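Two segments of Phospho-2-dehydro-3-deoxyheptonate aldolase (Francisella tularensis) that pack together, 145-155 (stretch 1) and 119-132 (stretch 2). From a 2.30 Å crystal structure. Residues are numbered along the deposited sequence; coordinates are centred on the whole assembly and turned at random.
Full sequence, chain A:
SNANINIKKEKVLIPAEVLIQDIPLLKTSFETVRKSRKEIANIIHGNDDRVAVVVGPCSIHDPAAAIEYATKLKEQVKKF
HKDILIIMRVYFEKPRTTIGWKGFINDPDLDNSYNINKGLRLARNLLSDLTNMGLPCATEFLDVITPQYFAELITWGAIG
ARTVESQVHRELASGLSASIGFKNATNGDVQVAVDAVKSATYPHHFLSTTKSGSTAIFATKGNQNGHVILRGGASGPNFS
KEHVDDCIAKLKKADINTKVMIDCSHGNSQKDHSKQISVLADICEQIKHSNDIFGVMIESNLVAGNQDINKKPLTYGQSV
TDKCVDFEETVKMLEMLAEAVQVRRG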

ATOM      1  N   ILE A 145      11.746   4.888  -0.187  1.00 20.34           N
ATOM      2  CA  ILE A 145      13.104   4.988  -0.725  1.00 19.74           C
ATOM      3  C   ILE A 145      13.242   6.207  -1.649  1.00 19.30           C
ATOM      4  O   ILE A 145      14.127   7.037  -1.446  1.00 19.18           O
ATOM      5  CB  ILE A 145      13.516   3.662  -1.431  1.00 19.93           C
ATOM      6  CG1 ILE A 145      13.631   2.541  -0.385  1.00 20.20           C
ATOM      7  CG2 ILE A 145      14.832   3.809  -2.155  1.00 19.00           C
ATOM      8  CD1 ILE A 145      13.830   1.113  -0.961  1.00 18.14           C
ATOM      9  N   THR A 146      12.352   6.336  -2.634  1.00 18.58           N
ATOM     10  CA  THR A 146      12.469   7.395  -3.640  1.00 18.61           C
ATOM     11  C   THR A 146      12.372   8.815  -3.081  1.00 18.33           C
ATOM     12  O   THR A 146      13.075   9.700  -3.553  1.00 19.11           O
ATOM     13  CB  THR A 146      11.458   7.222  -4.815  1.00 18.94           C
ATOM     14  OG1 THR A 146      10.114   7.212  -4.314  1.00 17.68           O
ATOM     15  CG2 THR A 146      11.717   5.908  -5.574  1.00 18.61           C
ATOM     16  N   PRO A 147      11.529   9.048  -2.062  1.00 17.64           N
ATOM     17  CA  PRO A 147      11.383  10.434  -1.609  1.00 17.44           C
ATOM     18  C   PRO A 147      12.641  11.140  -1.135  1.00 18.26           C
ATOM     19  O   PRO A 147      12.739  12.354  -1.272  1.00 18.79           O
ATOM     20  CB  PRO A 147      10.398  10.311  -0.448  1.00 16.90           C
ATOM     21  CG  PRO A 147       9.615   9.100  -0.761  1.00 16.48           C
ATOM     22  CD  PRO A 147      10.604   8.155  -1.339  1.00 17.35           C
ATOM     23  N   GLN A 148      13.598  10.402  -0.578  1.00 19.29           N
ATOM     24  CA  GLN A 148      14.853  10.994  -0.120  1.00 19.91           C
ATOM     25  C   GLN A 148      15.630  11.647  -1.256  1.00 20.56           C
ATOM     26  O   GLN A 148      16.448  12.532  -1.017  1.00 21.24           O
ATOM     27  CB  GLN A 148      15.729   9.937   0.558  1.00 20.86           C
ATOM     28  CG  GLN A 148      15.180   9.447   1.901  1.00 22.37           C
ATOM     29  CD  GLN A 148      15.317  10.479   3.040  1.00 25.20           C
ATOM     30  OE1 GLN A 148      15.617  11.668   2.817  1.00 27.13           O
ATOM     31  NE2 GLN A 148      15.101  10.020   4.270  1.00 27.62           N
ATOM     32  N   TYR A 149      15.354  11.227  -2.491  1.00 20.30           N
ATOM     33  CA  TYR A 149      16.029  11.773  -3.648  1.00 20.73           C
ATOM     34  C   TYR A 149      15.525  13.139  -4.100  1.00 21.16           C
ATOM     35  O   TYR A 149      16.218  13.816  -4.863  1.00 22.44           O
ATOM     36  CB  TYR A 149      15.961  10.777  -4.817  1.00 21.17           C
ATOM     37  CG  TYR A 149      16.766   9.536  -4.558  1.00 19.54           C
ATOM     38  CD1 TYR A 149      16.272   8.522  -3.753  1.00 19.69           C
ATOM     39  CD2 TYR A 149      18.039   9.391  -5.090  1.00 21.50           C
ATOM     40  CE1 TYR A 149      17.016   7.386  -3.490  1.00 20.53           C
ATOM     41  CE2 TYR A 149      18.802   8.246  -4.842  1.00 21.80           C
ATOM     42  CZ  TYR A 149      18.284   7.255  -4.039  1.00 20.86           C
ATOM     43  OH  TYR A 149      19.015   6.130  -3.789  1.00 22.56           O
ATOM     44  N   PHE A 150      14.337  13.557  -3.664  1.00 20.26           N
ATOM     45  CA  PHE A 150      13.802  14.846  -4.124  1.00 20.32           C
ATOM     46  C   PHE A 150      12.696  15.511  -3.287  1.00 19.39           C
ATOM     47  O   PHE A 150      12.108  16.502  -3.731  1.00 19.31           O
ATOM     48  CB  PHE A 150      13.315  14.712  -5.579  1.00 21.02           C
ATOM     49  CG  PHE A 150      12.420  13.524  -5.827  1.00 20.55           C
ATOM     50  CD1 PHE A 150      12.856  12.462  -6.589  1.00 22.02           C
ATOM     51  CD2 PHE A 150      11.146  13.471  -5.303  1.00 21.77           C
ATOM     52  CE1 PHE A 150      12.038  11.366  -6.823  1.00 21.20           C
ATOM     53  CE2 PHE A 150      10.335  12.376  -5.541  1.00 21.99           C
ATOM     54  CZ  PHE A 150      10.793  11.328  -6.304  1.00 20.37           C
ATOM     55  N   ALA A 151      12.420  15.015  -2.091  1.00 18.76           N
ATOM     56  CA  ALA A 151      11.261  15.513  -1.311  1.00 18.76           C
ATOM     57  C   ALA A 151      11.356  17.000  -0.934  1.00 19.11           C
ATOM     58  O   ALA A 151      10.329  17.644  -0.712  1.00 19.60           O
ATOM     59  CB  ALA A 151      11.057  14.668  -0.048  1.00 18.08           C
ATOM     60  N   GLU A 152      12.579  17.527  -0.858  1.00 19.68           N
ATOM     61  CA  GLU A 152      12.822  18.938  -0.547  1.00 20.09           C
ATOM     62  C   GLU A 152      12.634  19.859  -1.767  1.00 20.13           C
ATOM     63  O   GLU A 152      12.747  21.076  -1.641  1.00 21.37           O
ATOM     64  CB  GLU A 152      14.227  19.131   0.085  1.00 20.86           C
ATOM     65  CG  GLU A 152      15.423  19.398  -0.893  1.00 22.09           C
ATOM     66  CD  GLU A 152      15.995  18.142  -1.574  1.00 21.95           C
ATOM     67  OE1 GLU A 152      15.256  17.160  -1.799  1.00 20.75           O
ATOM     68  OE2 GLU A 152      17.203  18.146  -1.896  1.00 21.03           O
ATOM     69  N   LEU A 153      12.359  19.282  -2.934  1.00 19.72           N
ATOM     70  CA  LEU A 153      12.017  20.048  -4.142  1.00 19.35           C
ATOM     71  C   LEU A 153      10.501  20.026  -4.414  1.00 18.79           C
ATOM     72  O   LEU A 153      10.019  20.650  -5.356  1.00 18.67           O
ATOM     73  CB  LEU A 153      12.757  19.462  -5.338  1.00 19.67           C
ATOM     74  CG  LEU A 153      14.274  19.640  -5.326  1.00 19.64           C
ATOM     75  CD1 LEU A 153      14.939  18.659  -6.284  1.00 18.15           C
ATOM     76  CD2 LEU A 153      14.651  21.079  -5.660  1.00 19.34           C
ATOM     77  N   ILE A 154       9.758  19.319  -3.561  1.00 18.02           N
ATOM     78  CA  ILE A 154       8.315  19.128  -3.726  1.00 16.99           C
ATOM     79  C   ILE A 154       7.543  20.052  -2.774  1.00 17.32           C
ATOM     80  O   ILE A 154       7.791  20.068  -1.552  1.00 16.23           O
ATOM     81  CB  ILE A 154       7.928  17.673  -3.456  1.00 16.17           C
ATOM     82  CG1 ILE A 154       8.569  16.767  -4.510  1.00 15.89           C
ATOM     83  CG2 ILE A 154       6.400  17.480  -3.424  1.00 15.10           C
ATOM     84  CD1 ILE A 154       8.252  17.154  -5.931  1.00 15.65           C
ATOM     85  N   THR A 155       6.624  20.818  -3.369  1.00 17.45           N
ATOM     86  CA  THR A 155       5.729  21.725  -2.658  1.00 17.23           C
ATOM     87  C   THR A 155       4.484  21.006  -2.142  1.00 17.27           C
ATOM     88  O   THR A 155       4.030  21.254  -1.031  1.00 17.39           O
ATOM     89  CB  THR A 155       5.272  22.833  -3.591  1.00 17.72           C
ATOM     90  OG1 THR A 155       6.382  23.700  -3.869  1.00 17.33           O
ATOM     91  CG2 THR A 155       4.096  23.637  -2.968  1.00 17.71           C
TER
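Stretch 2, residues 119-132: GLRLARNLLSDLTN

A single arginine of the helix, Arg124, ties together the irregular backbone of stretch 1: its guanidinium holds both a main-chain carbonyl and a carboxylate, with a leucine methyl over one of its faces. NH1 of Arg124 donates to O of Tyr149 at 2.9 Å (N-H...O angle 160°) and also to OE2 of Glu152 at 3.0 Å, with a weak bond from NH1 of Arg124 to OE1 of Glu152 at 3.4 Å. NH2 of Arg124 reaches OE2 of Glu152 at 3.0 Å, which completes a salt bridge. These acceptors lie at the edge of the guanidinium, near its plane, where the N-H groups point; CD1 of Leu153 lies over one face, 3.9 Å from NH1 of Arg124. The CA-to-CB bonds of Arg124 and Glu152 both point sideways, and the two side chains bring their ends together; the arginine does so in an extended form, with chi1 to chi3 all t.

Stretch 2 is helical from Gly119 onward, continuing a helix that begins earlier in the chain, with regular i to i-4 bonds such as Ser128 N to Arg124 O at 2.8 Å. Stretch 1 is less regular. Residues 146-149 have helical phi/psi without the regular bonds; short turn bonds brace the segment, Tyr149 N to Thr146 O (2.9 Å) within that run and Leu153 N to Phe150 O (2.9 Å) after it. The two segments run in the same general direction: Phe150 lies beside Arg124 (CA to CA 5.6 Å) and, three residues on in both, Leu153 lies beside Leu127 (CA to CA 6.4 Å). Together they bury 602 Å².

The helix presents Leu120, Leu127 and Thr131 toward stretch 1, with Ala123 between the two leucines. At the start of the contact, CD1 of Leu120 sits over one face of the Tyr149 ring, 3.9 Å from its centroid and only 11° off the ring normal, a CH-pi contact; the nearest ring atom, CZ of Tyr149, is also 3.9 Å from CD1 of Leu120. The other methyl of the leucine, CD2 of Leu120, is 4.1 Å from CG2 of Thr146 and 4.5 Å from CE1 of Phe150.

Two turns further along, Leu127 packs among three residues. Its CD1 comes to 3.5 Å from CB of Phe150, the ring of which it meets obliquely, while CD2 of Leu127 is 3.8 Å from CD1 of Ile154 and CB of Leu127 is 3.9 Å from CD1 of Leu153. Leu153 has the largest covered area of stretch 1. Its CD1 also lies 3.9 Å from N of Ser128, so this methyl rests close to the helix backbone. At the far end Thr131 closes the contact: its CG2 is 3.5 Å from O of Leu153, and OG1 of Thr131 is 3.6 Å from CD2 of Leu153.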

ATOM      1  N   GLY A 119      17.086   7.013 -13.791  1.00 25.29           N
ATOM      2  CA  GLY A 119      15.763   7.549 -13.557  1.00 24.41           C
ATOM      3  C   GLY A 119      15.748   8.518 -12.405  1.00 23.58           C
ATOM      4  O   GLY A 119      15.246   9.639 -12.537  1.00 23.87           O
ATOM      5  N   LEU A 120      16.293   8.089 -11.272  1.00 22.62           N
ATOM      6  CA  LEU A 120      16.271   8.911 -10.075  1.00 22.17           C
ATOM      7  C   LEU A 120      17.077  10.168 -10.303  1.00 22.44           C
ATOM      8  O   LEU A 120      16.671  11.239  -9.886  1.00 22.83           O
ATOM      9  CB  LEU A 120      16.807   8.154  -8.850  1.00 21.62           C
ATOM     10  CG  LEU A 120      15.840   7.144  -8.247  1.00 21.25           C
ATOM     11  CD1 LEU A 120      16.565   6.146  -7.316  1.00 19.57           C
ATOM     12  CD2 LEU A 120      14.731   7.885  -7.522  1.00 18.89           C
ATOM     13  N   ARG A 121      18.200  10.029 -10.988  1.00 23.72           N
ATOM     14  CA  ARG A 121      19.078  11.152 -11.271  1.00 24.88           C
ATOM     15  C   ARG A 121      18.418  12.183 -12.162  1.00 25.44           C
ATOM     16  O   ARG A 121      18.447  13.376 -11.862  1.00 25.68           O
ATOM     17  CB  ARG A 121      20.364  10.658 -11.924  1.00 26.27           C
ATOM     18  CG  ARG A 121      21.403  11.738 -12.135  1.00 27.59           C
ATOM     19  CD  ARG A 121      22.644  11.147 -12.796  1.00 29.02           C
ATOM     20  NE  ARG A 121      23.380  10.291 -11.872  1.00 28.26           N
ATOM     21  CZ  ARG A 121      24.216  10.730 -10.934  1.00 31.02           C
ATOM     22  NH1 ARG A 121      24.442  12.031 -10.756  1.00 31.24           N
ATOM     23  NH2 ARG A 121      24.831   9.856 -10.151  1.00 33.72           N
ATOM     24  N   LEU A 122      17.805  11.733 -13.251  1.00 26.06           N
ATOM     25  CA  LEU A 122      17.112  12.660 -14.152  1.00 26.50           C
ATOM     26  C   LEU A 122      15.829  13.251 -13.524  1.00 25.21           C
ATOM     27  O   LEU A 122      15.451  14.385 -13.823  1.00 25.56           O
ATOM     28  CB  LEU A 122      16.824  11.972 -15.484  1.00 27.77           C
ATOM     29  CG  LEU A 122      18.072  11.523 -16.269  1.00 29.75           C
ATOM     30  CD1 LEU A 122      17.682  10.967 -17.640  1.00 32.19           C
ATOM     31  CD2 LEU A 122      19.087  12.657 -16.443  1.00 30.82           C
ATOM     32  N   ALA A 123      15.182  12.493 -12.643  1.00 23.39           N
ATOM     33  CA  ALA A 123      13.975  12.963 -11.965  1.00 22.09           C
ATOM     34  C   ALA A 123      14.332  14.134 -11.067  1.00 21.47           C
ATOM     35  O   ALA A 123      13.692  15.192 -11.118  1.00 21.71           O
ATOM     36  CB  ALA A 123      13.316  11.835 -11.154  1.00 20.44           C
ATOM     37  N   ARG A 124      15.368  13.954 -10.256  1.00 21.15           N
ATOM     38  CA  ARG A 124      15.814  15.020  -9.384  1.00 20.55           C
ATOM     39  C   ARG A 124      16.261  16.211 -10.216  1.00 21.82           C
ATOM     40  O   ARG A 124      15.914  17.345  -9.888  1.00 21.57           O
ATOM     41  CB  ARG A 124      16.957  14.575  -8.483  1.00 20.48           C
ATOM     42  CG  ARG A 124      17.335  15.639  -7.460  1.00 20.47           C
ATOM     43  CD  ARG A 124      18.564  15.283  -6.655  1.00 21.44           C
ATOM     44  NE  ARG A 124      19.033  16.467  -5.953  1.00 22.20           N
ATOM     45  CZ  ARG A 124      18.458  16.965  -4.867  1.00 22.74           C
ATOM     46  NH1 ARG A 124      17.405  16.364  -4.316  1.00 22.62           N
ATOM     47  NH2 ARG A 124      18.938  18.069  -4.327  1.00 23.10           N
ATOM     48  N   ASN A 125      17.030  15.959 -11.276  1.00 22.81           N
ATOM     49  CA  ASN A 125      17.546  17.051 -12.105  1.00 24.70           C
ATOM     50  C   ASN A 125      16.415  17.827 -12.774  1.00 24.40           C
ATOM     51  O   ASN A 125      16.498  19.045 -12.922  1.00 25.14           O
ATOM     52  CB  ASN A 125      18.577  16.565 -13.149  1.00 26.53           C
ATOM     53  CG  ASN A 125      19.682  17.601 -13.418  1.00 28.95           C
ATOM     54  OD1 ASN A 125      19.448  18.797 -13.338  1.00 31.43           O
ATOM     55  ND2 ASN A 125      20.887  17.132 -13.722  1.00 31.11           N
ATOM     56  N   LEU A 126      15.353  17.132 -13.159  1.00 23.59           N
ATOM     57  CA  LEU A 126      14.176  17.806 -13.710  1.00 24.06           C
ATOM     58  C   LEU A 126      13.524  18.724 -12.662  1.00 22.93           C
ATOM     59  O   LEU A 126      13.229  19.896 -12.925  1.00 23.24           O
ATOM     60  CB  LEU A 126      13.155  16.783 -14.218  1.00 23.69           C
ATOM     61  CG  LEU A 126      11.861  17.346 -14.803  1.00 23.91           C
ATOM     62  CD1 LEU A 126      12.137  18.370 -15.913  1.00 23.79           C
ATOM     63  CD2 LEU A 126      11.003  16.204 -15.306  1.00 22.58           C
ATOM     64  N   LEU A 127      13.317  18.182 -11.471  1.00 21.93           N
ATOM     65  CA  LEU A 127      12.727  18.949 -10.382  1.00 21.09           C
ATOM     66  C   LEU A 127      13.601  20.125  -9.989  1.00 22.10           C
ATOM     67  O   LEU A 127      13.090  21.211  -9.701  1.00 22.88           O
ATOM     68  CB  LEU A 127      12.476  18.055  -9.181  1.00 20.10           C
ATOM     69  CG  LEU A 127      11.323  17.080  -9.349  1.00 19.25           C
ATOM     70  CD1 LEU A 127      11.434  16.030  -8.263  1.00 19.39           C
ATOM     71  CD2 LEU A 127       9.953  17.795  -9.309  1.00 18.49           C
ATOM     72  N   SER A 128      14.918  19.938  -9.997  1.00 23.24           N
ATOM     73  CA  SER A 128      15.833  21.055  -9.749  1.00 24.09           C
ATOM     74  C   SER A 128      15.603  22.156 -10.781  1.00 25.51           C
ATOM     75  O   SER A 128      15.411  23.307 -10.406  1.00 26.39           O
ATOM     76  CB  SER A 128      17.287  20.591  -9.767  1.00 24.96           C
ATOM     77  OG  SER A 128      18.180  21.659  -9.494  1.00 26.66           O
ATOM     78  N   ASP A 129      15.587  21.790 -12.063  1.00 25.98           N
ATOM     79  CA  ASP A 129      15.384  22.746 -13.157  1.00 27.56           C
ATOM     80  C   ASP A 129      14.056  23.511 -13.075  1.00 27.11           C
ATOM     81  O   ASP A 129      14.030  24.730 -13.232  1.00 27.37           O
ATOM     82  CB  ASP A 129      15.496  22.050 -14.534  1.00 28.30           C
ATOM     83  CG  ASP A 129      16.910  21.544 -14.828  1.00 29.71           C
ATOM     84  OD1 ASP A 129      17.825  21.890 -14.064  1.00 31.23           O
ATOM     85  OD2 ASP A 129      17.110  20.790 -15.804  1.00 28.42           O
ATOM     86  N   LEU A 130      12.966  22.792 -12.830  1.00 26.52           N
ATOM     87  CA  LEU A 130      11.638  23.404 -12.773  1.00 26.32           C
ATOM     88  C   LEU A 130      11.498  24.401 -11.616  1.00 26.15           C
ATOM     89  O   LEU A 130      11.040  25.534 -11.821  1.00 26.90           O
ATOM     90  CB  LEU A 130      10.564  22.326 -12.673  1.00 25.09           C
ATOM     91  CG  LEU A 130      10.431  21.419 -13.902  1.00 25.99           C
ATOM     92  CD1 LEU A 130       9.516  20.245 -13.590  1.00 25.37           C
ATOM     93  CD2 LEU A 130       9.909  22.196 -15.080  1.00 27.48           C
ATOM     94  N   THR A 131      11.889  23.985 -10.412  1.00 25.32           N
ATOM     95  CA  THR A 131      11.833  24.849  -9.246  1.00 24.81           C
ATOM     96  C   THR A 131      12.797  26.019  -9.375  1.00 26.95           C
ATOM     97  O   THR A 131      12.509  27.124  -8.883  1.00 26.85           O
ATOM     98  CB  THR A 131      12.163  24.099  -7.956  1.00 23.80           C
ATOM     99  OG1 THR A 131      13.421  23.440  -8.105  1.00 23.78           O
ATOM    100  CG2 THR A 131      11.049  23.092  -7.607  1.00 21.52           C
ATOM    101  N   ASN A 132      13.928  25.783 -10.044  1.00 28.25           N
ATOM    102  CA  ASN A 132      14.880  26.851 -10.315  1.00 30.52           C
ATOM    103  C   ASN A 132      14.328  27.896 -11.287  1.00 32.08           C
ATOM    104  O   ASN A 132      14.776  29.044 -11.294  1.00 33.07           O
ATOM    105  CB  ASN A 132      16.202  26.282 -10.831  1.00 31.65           C
ATOM    106  CG  ASN A 132      17.308  27.300 -10.820  1.00 34.29           C
ATOM    107  OD1 ASN A 132      17.925  27.563 -11.845  1.00 35.96           O
ATOM    108  ND2 ASN A 132      17.548  27.907  -9.655  1.00 36.56           N
TER